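Side-chain contact in lipase (Acinetobacter baumannii, PDB 4OPM), which probably hydrolyses the ester bonds of lipids such as triacylglycerols, as an enzyme of the alpha/beta hydrolase fold: residues Ile5-Phe9 / Gln10-Gln14. Numbering follows the deposited sequence.
Sequences IDVSF and QTILQ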
ATOM      1  N   ILE A   5     -30.795  -7.062   7.955  1.00 25.63           N
ATOM      2  CA  ILE A   5     -29.526  -7.695   7.643  1.00 26.00           C
ATOM      3  C   ILE A   5     -28.775  -7.712   8.967  1.00 28.97           C
ATOM      4  O   ILE A   5     -28.613  -6.660   9.598  1.00 27.97           O
ATOM      5  CB  ILE A   5     -28.775  -6.958   6.506  1.00 29.13           C
ATOM      6  CG1 ILE A   5     -29.422  -7.304   5.132  1.00 30.15           C
ATOM      7  CG2 ILE A   5     -27.259  -7.259   6.517  1.00 28.72           C
ATOM      8  CD1 ILE A   5     -29.172  -6.352   4.136  1.00 39.75           C
ATOM      9  N   ASP A   6     -28.378  -8.903   9.403  1.00 24.99           N
ATOM     10  CA  ASP A   6     -27.656  -9.104  10.652  1.00 25.78           C
ATOM     11  C   ASP A   6     -26.426  -9.919  10.292  1.00 29.85           C
ATOM     12  O   ASP A   6     -26.543 -11.070   9.862  1.00 31.07           O
ATOM     13  CB  ASP A   6     -28.577  -9.790  11.697  1.00 28.71           C
ATOM     14  CG  ASP A   6     -28.116  -9.733  13.151  1.00 43.61           C
ATOM     15  OD1 ASP A   6     -27.122  -9.020  13.442  1.00 42.79           O
ATOM     16  OD2 ASP A   6     -28.766 -10.380  14.004  1.00 55.02           O
ATOM     17  N   VAL A   7     -25.254  -9.271  10.318  1.00 24.07           N
ATOM     18  CA  VAL A   7     -24.012  -9.904   9.885  1.00 22.11           C
ATOM     19  C   VAL A   7     -22.831  -9.288  10.628  1.00 23.31           C
ATOM     20  O   VAL A   7     -22.871  -8.119  11.011  1.00 21.89           O
ATOM     21  CB  VAL A   7     -23.868  -9.761   8.326  1.00 25.07           C
ATOM     22  CG1 VAL A   7     -23.793  -8.292   7.891  1.00 24.04           C
ATOM     23  CG2 VAL A   7     -22.690 -10.573   7.769  1.00 25.29           C
ATOM     24  N   SER A   8     -21.788 -10.083  10.841  1.00 20.03           N
ATOM     25  CA  SER A   8     -20.541  -9.603  11.409  1.00 17.98           C
ATOM     26  C   SER A   8     -19.735  -8.915  10.294  1.00 21.80           C
ATOM     27  O   SER A   8     -19.678  -9.442   9.182  1.00 19.75           O
ATOM     28  CB  SER A   8     -19.756 -10.772  11.986  1.00 20.33           C
ATOM     29  OG  SER A   8     -18.410 -10.390  12.202  1.00 26.88           O
ATOM     30  N   PHE A   9     -19.088  -7.780  10.586  1.00 18.39           N
ATOM     31  CA  PHE A   9     -18.253  -7.095   9.601  1.00 17.85           C
ATOM     32  C   PHE A   9     -17.089  -7.991   9.161  1.00 19.68           C
ATOM     33  O   PHE A   9     -16.700  -7.952   7.989  1.00 17.79           O
ATOM     34  CB  PHE A   9     -17.726  -5.768  10.147  1.00 19.63           C
ATOM     35  CG  PHE A   9     -16.917  -4.963   9.152  1.00 20.27           C
ATOM     36  CD1 PHE A   9     -17.509  -4.442   8.012  1.00 22.48           C
ATOM     37  CD2 PHE A   9     -15.568  -4.700   9.376  1.00 21.99           C
ATOM     38  CE1 PHE A   9     -16.770  -3.663   7.114  1.00 23.13           C
ATOM     39  CE2 PHE A   9     -14.829  -3.921   8.477  1.00 24.96           C
ATOM     40  CZ  PHE A   9     -15.435  -3.414   7.346  1.00 22.23           C
ATOM     41  N   GLN A  10     -16.574  -8.842  10.084  1.00 16.98           N
ATOM     42  CA  GLN A  10     -15.500  -9.781   9.756  1.00 16.24           C
ATOM     43  C   GLN A  10     -15.966 -10.761   8.666  1.00 20.39           C
ATOM     44  O   GLN A  10     -15.183 -11.062   7.764  1.00 21.69           O
ATOM     45  CB  GLN A  10     -15.032 -10.531  11.012  1.00 17.60           C
ATOM     46  CG  GLN A  10     -14.219  -9.646  11.974  1.00 20.76           C
ATOM     47  CD  GLN A  10     -12.986  -9.040  11.315  1.00 25.48           C
ATOM     48  OE1 GLN A  10     -12.778  -7.828  11.341  1.00 23.25           O
ATOM     49  NE2 GLN A  10     -12.166  -9.855  10.672  1.00 21.67           N
ATOM     50  N   THR A  11     -17.251 -11.200   8.714  1.00 16.16           N
ATOM     51  CA  THR A  11     -17.858 -12.095   7.711  1.00 16.97           C
ATOM     52  C   THR A  11     -17.922 -11.359   6.361  1.00 20.19           C
ATOM     53  O   THR A  11     -17.649 -11.974   5.325  1.00 19.14           O
ATOM     54  CB  THR A  11     -19.243 -12.592   8.188  1.00 24.33           C
ATOM     55  OG1 THR A  11     -19.075 -13.284   9.422  1.00 24.49           O
ATOM     56  CG2 THR A  11     -19.923 -13.527   7.180  1.00 27.87           C
ATOM     57  N   ILE A  12     -18.239 -10.046   6.379  1.00 17.37           N
ATOM     58  CA  ILE A  12     -18.277  -9.210   5.159  1.00 15.98           C
ATOM     59  C   ILE A  12     -16.878  -9.187   4.524  1.00 17.35           C
ATOM     60  O   ILE A  12     -16.759  -9.429   3.327  1.00 16.74           O
ATOM     61  CB  ILE A  12     -18.789  -7.767   5.450  1.00 18.68           C
ATOM     62  CG1 ILE A  12     -20.260  -7.750   5.950  1.00 18.51           C
ATOM     63  CG2 ILE A  12     -18.556  -6.802   4.257  1.00 21.44           C
ATOM     64  CD1 ILE A  12     -21.358  -8.288   4.929  1.00 24.15           C
ATOM     65  N   LEU A  13     -15.827  -8.941   5.337  1.00 15.57           N
ATOM     66  CA  LEU A  13     -14.449  -8.915   4.843  1.00 16.28           C
ATOM     67  C   LEU A  13     -14.079 -10.264   4.232  1.00 17.36           C
ATOM     68  O   LEU A  13     -13.493 -10.294   3.152  1.00 15.14           O
ATOM     69  CB  LEU A  13     -13.461  -8.528   5.950  1.00 17.24           C
ATOM     70  CG  LEU A  13     -13.544  -7.081   6.434  1.00 22.14           C
ATOM     71  CD1 LEU A  13     -12.616  -6.856   7.615  1.00 22.57           C
ATOM     72  CD2 LEU A  13     -13.180  -6.099   5.318  1.00 24.58           C
ATOM     73  N   GLN A  14     -14.473 -11.365   4.883  1.00 15.45           N
ATOM     74  CA  GLN A  14     -14.195 -12.715   4.361  1.00 15.65           C
ATOM     75  C   GLN A  14     -14.815 -12.900   2.972  1.00 18.14           C
ATOM     76  O   GLN A  14     -14.164 -13.420   2.056  1.00 18.04           O
ATOM     77  CB  GLN A  14     -14.718 -13.795   5.326  1.00 16.47           C
ATOM     78  CG  GLN A  14     -13.890 -13.857   6.607  1.00 21.71           C
ATOM     79  CD  GLN A  14     -14.630 -14.493   7.762  1.00 41.07           C
ATOM     80  OE1 GLN A  14     -15.593 -15.257   7.581  1.00 30.64           O
ATOM     81  NE2 GLN A  14     -14.181 -14.188   8.982  1.00 36.61           N
TER
HETATM   82  O   HOH W   1     -21.957 -12.956  10.364  1.00 30.78           O
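Leu13 lies against one face of the Phe9 ring, its CG 4.0 Å above the plane and displaced toward the rim, and its methyl CD1 comes within 3.8 Å of Phe9 CE2. The ring reaches that place because CG of Phe9 is anti to the backbone N (chi1 -177°), which leans the ring outward and forward, toward Leu13. One residue earlier, Ser8 is the N-cap of helix 9-19. Its OG accepts a weak, bent bond from Gln10 N at 3.2 Å, while its carbonyl O takes Ile12 N in the carbonyl plane, with 153° at the hydrogen, and a weak, bent bond from Thr11 N. This helix precedes the first strand of the alpha/beta hydrolase sheet and sits at the protein surface; Phe9, Gln10 and Ile12 also touch helix 190-220. Ahead of the cap, both methyls of Val7 rest against Ile12 CD1, CG1 at 3.8 Å, the two side chains crossing at about a right angle. Val7 CG2 also rests 4.0 Å from Thr11 CB. Thr11 OG1 is turned beside its own backbone N (chi1 -59°), where one water joins it to Ser8, accepting from Ser8 N and hydrogen-bonded to Thr11 OG1 at 3.0 Å.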